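Side-chain contacts in pullulanase (Bacillus acidopullulyticus, PDB 2WAN), which hydrolyses the alpha-1,6-glucosidic linkages of pullulan and probably also the branch points of starch-type polysaccharides: residues Arg303-Leu306 with Arg310-Tyr313; Thr222-Asn227 with Ser247-Phe252; Val678-Ile683 with Ile715-Asp720; Phe814-Ser819 with Asp895-Lys900. All coordinates share one frame; numbering follows the deposited sequence. Where two conformers were deposited one is given.

Contact 1 (Arg303-Leu306 with Arg310-Tyr313); sequences RNVL and RYDY
Leu306 CD2 sits over one face of the Tyr311 ring. To the opposite face comes CG of Arg310, its neighbour in sequence, 3.4 Å above the ring plane and offset toward the rim. Tyr311 follows and carries the whole contact. With its CG placed beside the backbone N and anti to the carbonyl carbon (chi1 -49°), the ring leans back over the 3-10 turn of 304-306. Leu306 CD2 makes a CH-pi contact over the face, 4.3 Å from the ring centroid of Tyr311 and 13° off the normal. At the edge, Val305 O lies near the ring plane, 3.3 Å from Tyr311 CD2, where the weakly positive ring hydrogens meet a carbonyl oxygen. Val305 CG2 lies 4.1 Å from Tyr311 CE2, the two side chains set obliquely. Replacing Tyr311 by an alanine would probably leave Leu306 CD2 without its aromatic partner and open a gap between Leu306 and Arg310. The backbone of Tyr311 adds a water bridge: one water donates to Leu306 O at 2.7 Å and, weakly, to Tyr311 O. Trp332 NE1 makes a further weak bond to that Tyr311 oxygen, and Val284 packs on both Val305 and Tyr311. Past Asp312, Tyr313 bonds Asp317 through its hydroxyl. Leu306 N to Arg303 O closes the 3-10 turn, and the whole folds back on itself between strand 295-302 and strand 319-322, consistent with a compact linker between domains that leads into the carbohydrate-binding module 48.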
loop_
_atom_site.group_PDB
_atom_site.type_symbol
_atom_site.label_atom_id
_atom_site.label_comp_id
_atom_site.label_asym_id
_atom_site.label_seq_id
_atom_site.Cartn_x
_atom_site.Cartn_y
_atom_site.Cartn_z
ATOM N N ARG A 303 -24.238 -6.085 1.509
ATOM C CA ARG A 303 -22.885 -5.520 1.613
ATOM C C ARG A 303 -22.293 -5.909 2.967
ATOM O O ARG A 303 -21.779 -7.008 3.116
ATOM C CB ARG A 303 -22.857 -4.001 1.349
ATOM C CG ARG A 303 -21.427 -3.393 1.367
ATOM C CD ARG A 303 -21.409 -1.899 1.026
ATOM N NE ARG A 303 -22.038 -1.082 2.069
ATOM C CZ ARG A 303 -21.896 0.238 2.190
ATOM N NH1 ARG A 303 -21.133 0.921 1.345
ATOM N NH2 ARG A 303 -22.529 0.882 3.169
ATOM N N ASN A 304 -22.409 -5.055 3.983
ATOM C CA ASN A 304 -21.685 -5.299 5.222
ATOM C C ASN A 304 -22.285 -6.402 6.079
ATOM O O ASN A 304 -21.651 -6.873 7.021
ATOM C CB ASN A 304 -21.481 -4.011 6.016
ATOM C CG ASN A 304 -20.580 -3.022 5.295
ATOM O OD1 ASN A 304 -19.791 -3.409 4.435
ATOM N ND2 ASN A 304 -20.692 -1.742 5.642
ATOM N N VAL A 305 -23.483 -6.858 5.707
ATOM C CA VAL A 305 -24.042 -8.063 6.324
ATOM C C VAL A 305 -23.090 -9.266 6.147
ATOM O O VAL A 305 -22.991 -10.132 7.026
ATOM C CB VAL A 305 -25.455 -8.377 5.790
ATOM C CG1 VAL A 305 -25.439 -8.720 4.286
ATOM C CG2 VAL A 305 -26.097 -9.505 6.608
ATOM N N LEU A 306 -22.369 -9.287 5.026
ATOM C CA LEU A 306 -21.463 -10.400 4.719
ATOM C C LEU A 306 -20.209 -10.414 5.595
ATOM O O LEU A 306 -19.465 -11.399 5.593
ATOM C CB LEU A 306 -21.100 -10.405 3.226
ATOM C CG LEU A 306 -22.274 -10.464 2.245
ATOM C CD1 LEU A 306 -21.780 -10.322 0.796
ATOM C CD2 LEU A 306 -23.096 -11.758 2.419
ATOM N N ARG A 310 -21.101 -15.722 10.376
ATOM C CA ARG A 310 -21.807 -16.802 9.680
ATOM C C ARG A 310 -21.407 -16.941 8.203
ATOM O O ARG A 310 -21.574 -18.014 7.629
ATOM C CB ARG A 310 -23.322 -16.658 9.820
ATOM C CG ARG A 310 -23.923 -15.490 9.072
ATOM C CD ARG A 310 -25.443 -15.521 9.132
ATOM N NE ARG A 310 -25.983 -16.734 8.528
ATOM C CZ ARG A 310 -27.248 -17.126 8.631
ATOM N NH1 ARG A 310 -28.122 -16.412 9.328
ATOM N NH2 ARG A 310 -27.636 -18.244 8.043
ATOM N N TYR A 311 -20.890 -15.859 7.612
ATOM C CA TYR A 311 -20.411 -15.850 6.221
ATOM C C TYR A 311 -18.889 -15.832 6.146
ATOM O O TYR A 311 -18.325 -15.539 5.082
ATOM C CB TYR A 311 -20.969 -14.638 5.455
ATOM C CG TYR A 311 -22.465 -14.470 5.615
ATOM C CD1 TYR A 311 -23.344 -15.382 5.034
ATOM C CD2 TYR A 311 -22.996 -13.411 6.350
ATOM C CE1 TYR A 311 -24.715 -15.257 5.185
ATOM C CE2 TYR A 311 -24.387 -13.267 6.502
ATOM C CZ TYR A 311 -25.231 -14.201 5.911
ATOM O OH TYR A 311 -26.605 -14.114 6.047
ATOM N N ASP A 312 -18.233 -16.146 7.262
ATOM C CA ASP A 312 -16.780 -16.104 7.319
ATOM C C ASP A 312 -16.147 -17.494 7.266
ATOM O O ASP A 312 -16.206 -18.276 8.226
ATOM C CB ASP A 312 -16.298 -15.325 8.539
ATOM C CG ASP A 312 -14.794 -15.278 8.625
ATOM O OD1 ASP A 312 -14.168 -14.834 7.631
ATOM O OD2 ASP A 312 -14.247 -15.706 9.669
ATOM N N TYR A 313 -15.544 -17.795 6.125
ATOM C CA TYR A 313 -14.920 -19.095 5.907
ATOM C C TYR A 313 -13.427 -19.038 6.163
ATOM O O TYR A 313 -12.713 -18.270 5.519
ATOM C CB TYR A 313 -15.190 -19.599 4.487
ATOM C CG TYR A 313 -14.603 -20.988 4.249
ATOM C CD1 TYR A 313 -15.189 -22.118 4.821
ATOM C CD2 TYR A 313 -13.452 -21.168 3.470
ATOM C CE1 TYR A 313 -14.659 -23.385 4.632
ATOM C CE2 TYR A 313 -12.913 -22.440 3.261
ATOM C CZ TYR A 313 -13.529 -23.550 3.853
ATOM O OH TYR A 313 -13.021 -24.817 3.678
HETATM O O HOH W 1 -17.362 -13.039 6.126
#

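Contact 2 (Thr222-Asn227 with Ser247-Phe252); sequences TSYPGN and STNQVF
Tyr224 and Asn249 face each other with CA atoms 6.8 Å apart, and the CA atoms of Pro225 and Val251, one and two residues further on, stand at 6.3 Å, with no hydrogen bond passing between the two segments. They are edges of different antiparallel sheets of the pullulanase X25 domain: 223-233 borders a three-stranded sheet, 250-253 a four-stranded one, so packing without hydrogen bonds joins them, as between the layers of a beta-sandwich. The chain turns a corner at Tyr224-Asn227, where a cis peptide bond precedes Pro225. On the other side Asn249 takes left-handed backbone angles (phi 61°). That bend is braced by an ST turn: Thr248 OG1 accepts from Gln250 N and donates to Gln250 OE1 at 2.7 Å, in the carbonyl plane and on a lone pair. The apolar part of the contact is short. Val251 CG2, set beside its own backbone N, meets Tyr224 CB at 3.8 Å, and Pro225 CD rests 3.9 Å from Val251 CB, these two side chains crossing at about a right angle. Tyr212 and Ile214 of strand 208-216 also touch Val251. Tyr224 and Asn249 form the larger part: amide and ring planes lie only 8° apart, stacked, with Asn249 CG 3.5 Å from Tyr224 CZ. The amide itself is held from outside, since Asn249 ND2 bonds the hydroxyl of Tyr244. Next to the amide, in the same layer, Asn249 CB makes a CH-pi contact over the middle of the Tyr224 ring, 3.6 Å from its centroid and 5° off the normal.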
loop_
_atom_site.group_PDB
_atom_site.type_symbol
_atom_site.label_atom_id
_atom_site.label_comp_id
_atom_site.label_asym_id
_atom_site.label_seq_id
_atom_site.Cartn_x
_atom_site.Cartn_y
_atom_site.Cartn_z
ATOM N N THR A 222 -22.722 27.016 11.297
ATOM C CA THR A 222 -23.990 26.715 11.938
ATOM C C THR A 222 -23.781 26.410 13.415
ATOM O O THR A 222 -23.083 25.453 13.775
ATOM C CB THR A 222 -24.679 25.528 11.242
ATOM O OG1 THR A 222 -24.869 25.843 9.860
ATOM C CG2 THR A 222 -26.034 25.227 11.872
ATOM N N SER A 223 -24.374 27.244 14.268
ATOM C CA SER A 223 -24.426 26.969 15.693
ATOM C C SER A 223 -25.823 27.261 16.234
ATOM O O SER A 223 -26.559 28.092 15.676
ATOM C CB SER A 223 -23.368 27.775 16.457
ATOM O OG SER A 223 -23.603 29.167 16.367
ATOM N N TYR A 224 -26.169 26.564 17.314
ATOM C CA TYR A 224 -27.475 26.667 17.970
ATOM C C TYR A 224 -27.321 26.912 19.468
ATOM O O TYR A 224 -26.297 26.530 20.054
ATOM C CB TYR A 224 -28.286 25.388 17.742
ATOM C CG TYR A 224 -28.567 25.126 16.289
ATOM C CD1 TYR A 224 -29.422 25.959 15.571
ATOM C CD2 TYR A 224 -27.964 24.056 15.617
ATOM C CE1 TYR A 224 -29.681 25.738 14.226
ATOM C CE2 TYR A 224 -28.226 23.820 14.274
ATOM C CZ TYR A 224 -29.082 24.669 13.585
ATOM O OH TYR A 224 -29.350 24.460 12.252
ATOM N N PRO A 225 -28.318 27.567 20.097
ATOM C CA PRO A 225 -29.513 28.176 19.475
ATOM C C PRO A 225 -29.213 29.501 18.769
ATOM O O PRO A 225 -28.094 29.701 18.291
ATOM C CB PRO A 225 -30.478 28.365 20.656
ATOM C CG PRO A 225 -29.620 28.450 21.851
ATOM C CD PRO A 225 -28.374 27.620 21.570
ATOM N N GLY A 226 -30.203 30.388 18.677
ATOM C CA GLY A 226 -29.998 31.687 18.035
ATOM C C GLY A 226 -28.953 32.541 18.735
ATOM O O GLY A 226 -28.174 33.241 18.088
ATOM N N ASN A 227 -28.923 32.463 20.063
ATOM C CA ASN A 227 -28.036 33.288 20.871
ATOM C C ASN A 227 -27.182 32.444 21.805
ATOM O O ASN A 227 -27.451 31.252 21.989
ATOM C CB ASN A 227 -28.863 34.293 21.690
ATOM C CG ASN A 227 -29.705 35.226 20.815
ATOM O OD1 ASN A 227 -29.235 35.763 19.807
ATOM N ND2 ASN A 227 -30.956 35.428 21.215
ATOM N N SER A 247 -33.486 16.630 15.331
ATOM C CA SER A 247 -34.782 16.886 14.661
ATOM C C SER A 247 -35.227 18.353 14.723
ATOM O O SER A 247 -35.772 18.882 13.755
ATOM C CB SER A 247 -35.892 15.984 15.218
ATOM O OG SER A 247 -36.029 16.133 16.621
ATOM N N THR A 248 -34.964 19.001 15.854
ATOM C CA THR A 248 -35.451 20.356 16.113
ATOM C C THR A 248 -34.329 21.394 16.256
ATOM O O THR A 248 -34.600 22.598 16.382
ATOM C CB THR A 248 -36.268 20.380 17.410
ATOM O OG1 THR A 248 -35.439 19.950 18.496
ATOM C CG2 THR A 248 -37.493 19.450 17.317
ATOM N N ASN A 249 -33.077 20.926 16.258
ATOM C CA ASN A 249 -31.909 21.771 16.564
ATOM C C ASN A 249 -31.942 22.368 17.964
ATOM O O ASN A 249 -31.246 23.347 18.246
ATOM C CB ASN A 249 -31.730 22.881 15.526
ATOM C CG ASN A 249 -31.611 22.346 14.127
ATOM O OD1 ASN A 249 -32.323 22.785 13.225
ATOM N ND2 ASN A 249 -30.717 21.378 13.934
ATOM N N GLN A 250 -32.751 21.774 18.840
ATOM C CA GLN A 250 -32.899 22.269 20.203
ATOM C C GLN A 250 -31.673 21.976 21.059
ATOM O O GLN A 250 -31.034 20.934 20.911
ATOM C CB GLN A 250 -34.147 21.685 20.860
ATOM C CG GLN A 250 -35.432 22.445 20.559
ATOM C CD GLN A 250 -36.649 21.718 21.101
ATOM O OE1 GLN A 250 -36.957 20.601 20.675
ATOM N NE2 GLN A 250 -37.337 22.341 22.059
ATOM N N VAL A 251 -31.364 22.913 21.948
ATOM C CA VAL A 251 -30.213 22.840 22.834
ATOM C C VAL A 251 -30.690 23.035 24.269
ATOM O O VAL A 251 -31.371 24.018 24.575
ATOM C CB VAL A 251 -29.161 23.928 22.473
ATOM C CG1 VAL A 251 -28.047 23.991 23.517
ATOM C CG2 VAL A 251 -28.603 23.681 21.073
ATOM N N PHE A 252 -30.333 22.091 25.136
ATOM C CA PHE A 252 -30.716 22.131 26.538
ATOM C C PHE A 252 -29.496 21.914 27.414
ATOM O O PHE A 252 -28.507 21.326 26.980
ATOM C CB PHE A 252 -31.723 21.014 26.861
ATOM C CG PHE A 252 -32.979 21.061 26.043
ATOM C CD1 PHE A 252 -33.993 21.965 26.353
ATOM C CD2 PHE A 252 -33.158 20.189 24.975
ATOM C CE1 PHE A 252 -35.165 22.004 25.601
ATOM C CE2 PHE A 252 -34.326 20.217 24.218
ATOM C CZ PHE A 252 -35.331 21.127 24.534
#

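Contact 3 (Val678-Ile683 with Ile715-Asp720); sequences VFNDNI and IGSIQD
Asn682 ND2 donates to Asp720 OD2 over 2.9 Å, joining the segments directly. The bond is nearly straight (162°), uses the syn lone pair of the carboxylate oxygen, and stays within 7° of the amide plane, and amide and carboxylate are almost coplanar. A water donates to Asp720 OD1 at 2.8 Å and accepts a weak bond from the same Asn682 nitrogen, closing a small ring with the carboxylate. Asp720 extends its CG anti to its backbone N (chi1 -179°), which carries the acid across to the first turn of helix 681-688, where a negative charge would be expected to suit the helix start. A leucine in place of Asn682 would probably leave Asp720 OD2 without its amide donor and its carboxylate freer to turn. Asn680, at the N-cap, grips that helix start itself: its OD1 accepts from Ile683 N at 3.0 Å, the donor standing above the carbonyl plane and not on a lone pair. Its ND2 lies 3.0 Å from Ser717 OG at an angle too poor for a hydrogen bond, and gives a weak one to Thr728 OG1. Ser717 belongs to a type I' turn, Ile715-Ile718, and Gly716, with positive phi, is the C-prime residue of the Schellman motif that ends helix 707-714. Thus the exit of that helix is set beside the entry of helix 681-688, directly after barrel strand 677-679 and next to strand 728-730, with helix 835-841 packing on Ile715 and Ile718.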
loop_
_atom_site.group_PDB
_atom_site.type_symbol
_atom_site.label_atom_id
_atom_site.label_comp_id
_atom_site.label_asym_id
_atom_site.label_seq_id
_atom_site.Cartn_x
_atom_site.Cartn_y
_atom_site.Cartn_z
ATOM N N VAL A 678 7.979 2.208 5.087
ATOM C CA VAL A 678 7.306 3.105 4.140
ATOM C C VAL A 678 8.321 3.888 3.322
ATOM O O VAL A 678 9.351 4.293 3.839
ATOM C CB VAL A 678 6.308 4.081 4.838
ATOM C CG1 VAL A 678 5.171 3.302 5.462
ATOM C CG2 VAL A 678 7.029 4.955 5.906
ATOM N N PHE A 679 8.028 4.088 2.043
ATOM C CA PHE A 679 8.860 4.929 1.200
ATOM C C PHE A 679 8.904 6.330 1.787
ATOM O O PHE A 679 7.865 6.911 2.141
ATOM C CB PHE A 679 8.313 4.978 -0.224
ATOM C CG PHE A 679 8.691 3.788 -1.034
ATOM C CD1 PHE A 679 9.987 3.677 -1.552
ATOM C CD2 PHE A 679 7.778 2.764 -1.251
ATOM C CE1 PHE A 679 10.383 2.546 -2.307
ATOM C CE2 PHE A 679 8.159 1.641 -2.012
ATOM C CZ PHE A 679 9.445 1.546 -2.545
ATOM N N ASN A 680 10.116 6.850 1.903
ATOM C CA ASN A 680 10.356 8.111 2.580
ATOM C C ASN A 680 10.395 9.269 1.592
ATOM O O ASN A 680 11.443 9.638 1.086
ATOM C CB ASN A 680 11.648 8.009 3.409
ATOM C CG ASN A 680 11.894 9.246 4.263
ATOM O OD1 ASN A 680 11.218 10.258 4.105
ATOM N ND2 ASN A 680 12.887 9.172 5.157
ATOM N N ASP A 681 9.229 9.827 1.300
ATOM C CA ASP A 681 9.193 10.978 0.407
ATOM C C ASP A 681 9.788 12.246 1.034
ATOM O O ASP A 681 10.122 13.191 0.298
ATOM C CB ASP A 681 7.793 11.210 -0.209
ATOM C CG ASP A 681 6.681 11.379 0.827
ATOM O OD1 ASP A 681 6.787 10.873 1.964
ATOM O OD2 ASP A 681 5.669 12.011 0.465
ATOM N N ASN A 682 9.953 12.274 2.362
ATOM C CA ASN A 682 10.616 13.432 2.995
ATOM C C ASN A 682 12.095 13.535 2.597
ATOM O O ASN A 682 12.568 14.609 2.188
ATOM C CB ASN A 682 10.493 13.412 4.522
ATOM C CG ASN A 682 9.065 13.620 5.011
ATOM O OD1 ASN A 682 8.170 14.001 4.243
ATOM N ND2 ASN A 682 8.852 13.386 6.307
ATOM N N ILE A 683 12.830 12.431 2.720
ATOM C CA ILE A 683 14.242 12.462 2.305
ATOM C C ILE A 683 14.369 12.650 0.764
ATOM O O ILE A 683 15.258 13.360 0.297
ATOM C CB ILE A 683 15.051 11.257 2.867
ATOM C CG1 ILE A 683 16.561 11.572 2.864
ATOM C CG2 ILE A 683 14.698 9.942 2.126
ATOM C CD1 ILE A 683 17.468 10.354 3.292
ATOM N N ILE A 715 19.485 9.868 10.249
ATOM C CA ILE A 715 19.269 9.079 11.469
ATOM C C ILE A 715 18.128 8.051 11.343
ATOM O O ILE A 715 17.613 7.567 12.348
ATOM C CB ILE A 715 19.087 9.974 12.738
ATOM C CG1 ILE A 715 17.835 10.840 12.655
ATOM C CG2 ILE A 715 20.331 10.845 12.967
ATOM C CD1 ILE A 715 17.520 11.554 13.999
ATOM N N GLY A 716 17.767 7.701 10.105
ATOM C CA GLY A 716 16.757 6.676 9.853
ATOM C C GLY A 716 15.371 7.108 10.276
ATOM O O GLY A 716 14.561 6.256 10.653
ATOM N N SER A 717 15.126 8.424 10.249
ATOM C CA SER A 717 13.803 9.022 10.449
ATOM C C SER A 717 13.175 8.845 11.835
ATOM O O SER A 717 11.972 9.074 12.000
ATOM C CB SER A 717 12.849 8.545 9.350
ATOM O OG SER A 717 13.321 9.016 8.097
ATOM N N ILE A 718 14.000 8.464 12.806
ATOM C CA ILE A 718 13.528 8.115 14.165
ATOM C C ILE A 718 12.981 9.313 14.956
ATOM O O ILE A 718 12.326 9.136 15.988
ATOM C CB ILE A 718 14.626 7.399 14.972
ATOM C CG1 ILE A 718 15.860 8.293 15.130
ATOM C CG2 ILE A 718 14.980 6.012 14.322
ATOM C CD1 ILE A 718 16.965 7.686 16.041
ATOM N N GLN A 719 13.238 10.523 14.461
ATOM C CA GLN A 719 12.659 11.734 15.063
ATOM C C GLN A 719 11.644 12.377 14.131
ATOM O O GLN A 719 11.173 13.478 14.397
ATOM C CB GLN A 719 13.756 12.749 15.419
ATOM C CG GLN A 719 14.680 12.265 16.510
ATOM C CD GLN A 719 15.757 13.283 16.852
ATOM O OE1 GLN A 719 16.672 12.986 17.606
ATOM N NE2 GLN A 719 15.643 14.487 16.302
ATOM N N ASP A 720 11.296 11.683 13.047
ATOM C CA ASP A 720 10.405 12.230 12.037
ATOM C C ASP A 720 9.129 11.369 12.034
ATOM O O ASP A 720 8.066 11.854 12.436
ATOM C CB ASP A 720 11.144 12.273 10.676
ATOM C CG ASP A 720 10.310 12.863 9.538
ATOM O OD1 ASP A 720 9.173 13.340 9.771
ATOM O OD2 ASP A 720 10.806 12.864 8.388
HETATM O O HOH W 2 6.585 13.074 8.847
#

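Contact 4 (Phe814-Ser819 with Asp895-Lys900); sequences FDYFSS and DQIGEK
The joint between helix 811-826 and the short strand 896-897 of the C-terminal all-beta domain is made here by two residues of the helix, Tyr816 and Ser819, one turn apart. Ile897 points toward the helix and sits between them. Its CG1 lies 3.5 Å from Tyr816 CE2, reaching the ring obliquely, while its CD1 comes 4.0 Å from Tyr816 OH. Tyr816 has CG anti to its backbone N (chi1 -173°), and this swings the ring toward the strand, where Asp895 O meets its edge in plane, 3.8 Å from Tyr816 CD2. On the next turn Ser819 CB packs 3.9 Å from Ile897 CB and 3.4 Å from Ile897 O. The hydroxyl reaches the strand through water. One water donates to both Ser819 OG and Ile897 O, the latter at 2.6 Å; a second donates to Ser819 OG and accepts from Ile897 N at 2.9 Å. Met820 of the helix also touches Ile897, and Glu761 packs on Tyr816. One serine oxygen takes two water hydrogens, so the backbone N-H and C=O of Ile897 are met by water while the isoleucine side chain is packed against the aromatic ring.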
loop_
_atom_site.group_PDB
_atom_site.type_symbol
_atom_site.label_atom_id
_atom_site.label_comp_id
_atom_site.label_asym_id
_atom_site.label_seq_id
_atom_site.Cartn_x
_atom_site.Cartn_y
_atom_site.Cartn_z
ATOM N N PHE A 814 29.053 3.870 -12.537
ATOM C CA PHE A 814 28.739 2.506 -12.083
ATOM C C PHE A 814 29.697 2.061 -10.966
ATOM O O PHE A 814 29.262 1.517 -9.933
ATOM C CB PHE A 814 28.780 1.524 -13.274
ATOM C CG PHE A 814 28.424 0.114 -12.905
ATOM C CD1 PHE A 814 29.358 -0.732 -12.301
ATOM C CD2 PHE A 814 27.138 -0.357 -13.138
ATOM C CE1 PHE A 814 29.016 -2.046 -11.934
ATOM C CE2 PHE A 814 26.797 -1.677 -12.791
ATOM C CZ PHE A 814 27.752 -2.511 -12.179
ATOM N N ASP A 815 30.992 2.282 -11.172
ATOM C CA ASP A 815 32.002 1.924 -10.173
ATOM C C ASP A 815 31.860 2.695 -8.852
ATOM O O ASP A 815 32.077 2.144 -7.766
ATOM C CB ASP A 815 33.390 2.121 -10.763
ATOM C CG ASP A 815 33.720 1.084 -11.848
ATOM O OD1 ASP A 815 33.007 0.052 -11.986
ATOM O OD2 ASP A 815 34.718 1.306 -12.556
ATOM N N TYR A 816 31.499 3.970 -8.949
ATOM C CA TYR A 816 31.246 4.776 -7.750
ATOM C C TYR A 816 30.066 4.218 -6.958
ATOM O O TYR A 816 30.161 4.034 -5.738
ATOM C CB TYR A 816 31.026 6.243 -8.125
ATOM C CG TYR A 816 30.937 7.157 -6.920
ATOM C CD1 TYR A 816 29.717 7.401 -6.285
ATOM C CD2 TYR A 816 32.079 7.797 -6.432
ATOM C CE1 TYR A 816 29.638 8.224 -5.168
ATOM C CE2 TYR A 816 32.016 8.638 -5.326
ATOM C CZ TYR A 816 30.794 8.860 -4.703
ATOM O OH TYR A 816 30.717 9.680 -3.602
ATOM N N PHE A 817 28.943 3.977 -7.641
ATOM C CA PHE A 817 27.791 3.327 -6.989
ATOM C C PHE A 817 28.195 2.002 -6.339
ATOM O O PHE A 817 27.871 1.763 -5.180
ATOM C CB PHE A 817 26.663 3.056 -7.978
ATOM C CG PHE A 817 25.736 4.226 -8.228
ATOM C CD1 PHE A 817 26.223 5.427 -8.774
ATOM C CD2 PHE A 817 24.367 4.099 -8.014
ATOM C CE1 PHE A 817 25.362 6.485 -9.057
ATOM C CE2 PHE A 817 23.492 5.160 -8.315
ATOM C CZ PHE A 817 24.006 6.358 -8.834
ATOM N N SER A 818 28.907 1.154 -7.084
ATOM C CA SER A 818 29.326 -0.157 -6.580
ATOM C C SER A 818 30.200 0.006 -5.341
ATOM O O SER A 818 30.020 -0.706 -4.352
ATOM C CB SER A 818 30.075 -0.943 -7.669
ATOM O OG SER A 818 30.606 -2.156 -7.137
ATOM N N SER A 819 31.115 0.975 -5.367
ATOM C CA SER A 819 32.040 1.168 -4.245
ATOM C C SER A 819 31.289 1.604 -2.976
ATOM O O SER A 819 31.618 1.145 -1.877
ATOM C CB SER A 819 33.127 2.198 -4.601
ATOM O OG SER A 819 34.014 1.672 -5.585
ATOM N N ASP A 895 36.221 11.104 -6.262
ATOM C CA ASP A 895 35.694 9.952 -6.983
ATOM C C ASP A 895 36.175 8.596 -6.471
ATOM O O ASP A 895 35.857 7.574 -7.074
ATOM C CB ASP A 895 35.900 10.085 -8.518
ATOM C CG ASP A 895 37.360 10.097 -8.930
ATOM O OD1 ASP A 895 38.240 9.795 -8.097
ATOM O OD2 ASP A 895 37.645 10.411 -10.112
ATOM N N GLN A 896 36.930 8.577 -5.367
ATOM C CA GLN A 896 37.480 7.313 -4.863
ATOM C C GLN A 896 36.841 6.913 -3.542
ATOM O O GLN A 896 37.007 7.626 -2.554
ATOM C CB GLN A 896 38.979 7.444 -4.627
ATOM C CG GLN A 896 39.796 7.923 -5.808
ATOM C CD GLN A 896 41.275 7.729 -5.553
ATOM O OE1 GLN A 896 41.800 6.620 -5.672
ATOM N NE2 GLN A 896 41.953 8.803 -5.171
ATOM N N ILE A 897 36.161 5.759 -3.503
ATOM C CA ILE A 897 35.521 5.268 -2.284
ATOM C C ILE A 897 35.968 3.814 -2.097
ATOM O O ILE A 897 35.980 3.050 -3.065
ATOM C CB ILE A 897 33.974 5.267 -2.418
ATOM C CG1 ILE A 897 33.447 6.655 -2.807
ATOM C CG2 ILE A 897 33.286 4.699 -1.138
ATOM C CD1 ILE A 897 33.595 7.717 -1.728
ATOM N N GLY A 898 36.354 3.430 -0.886
ATOM C CA GLY A 898 36.776 2.050 -0.689
ATOM C C GLY A 898 37.186 1.732 0.728
ATOM O O GLY A 898 36.914 2.497 1.660
ATOM N N GLU A 899 37.881 0.599 0.869
ATOM C CA GLU A 899 38.353 0.140 2.171
ATOM C C GLU A 899 39.792 0.537 2.495
ATOM O O GLU A 899 40.254 0.320 3.621
ATOM C CB GLU A 899 38.245 -1.390 2.233
ATOM C CG GLU A 899 36.825 -1.917 2.006
ATOM C CD GLU A 899 35.883 -1.667 3.193
ATOM O OE1 GLU A 899 36.381 -1.445 4.316
ATOM O OE2 GLU A 899 34.641 -1.756 3.003
ATOM N N LYS A 900 40.499 1.077 1.500
ATOM C CA LYS A 900 41.948 1.295 1.581
ATOM C C LYS A 900 42.266 2.742 1.948
ATOM O O LYS A 900 41.510 3.664 1.614
ATOM C CB LYS A 900 42.625 0.991 0.233
ATOM C CG LYS A 900 42.424 -0.429 -0.316
ATOM C CD LYS A 900 42.778 -0.423 -1.812
ATOM C CE LYS A 900 42.554 -1.772 -2.472
ATOM N NZ LYS A 900 43.770 -2.618 -2.406
HETATM O O HOH W 3 36.692 0.967 -4.533
HETATM O O HOH W 4 35.572 4.136 -5.871
#

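From the N terminus the order is contact 2, contact 1, contact 3, contact 4, each closing before the next opens, so none nest or cross. Contact 2 closes a 19-residue, mostly strand loop and joins two sheets of the X25 domain. Contact 1 spans just three residues and folds the loop between strands 295-302 and 319-322, probably a linker into the carbohydrate-binding module 48. Within the catalytic barrel, contact 3 closes 31 residues between strands 677-679 and 728-730. Contact 4, over 75 residues, ties a helix to the C-terminal beta domain. Contacts 3 and 4 have centres about 26 Å apart; contacts 2 and 4 are the most distant pair, about 71 Å between centres.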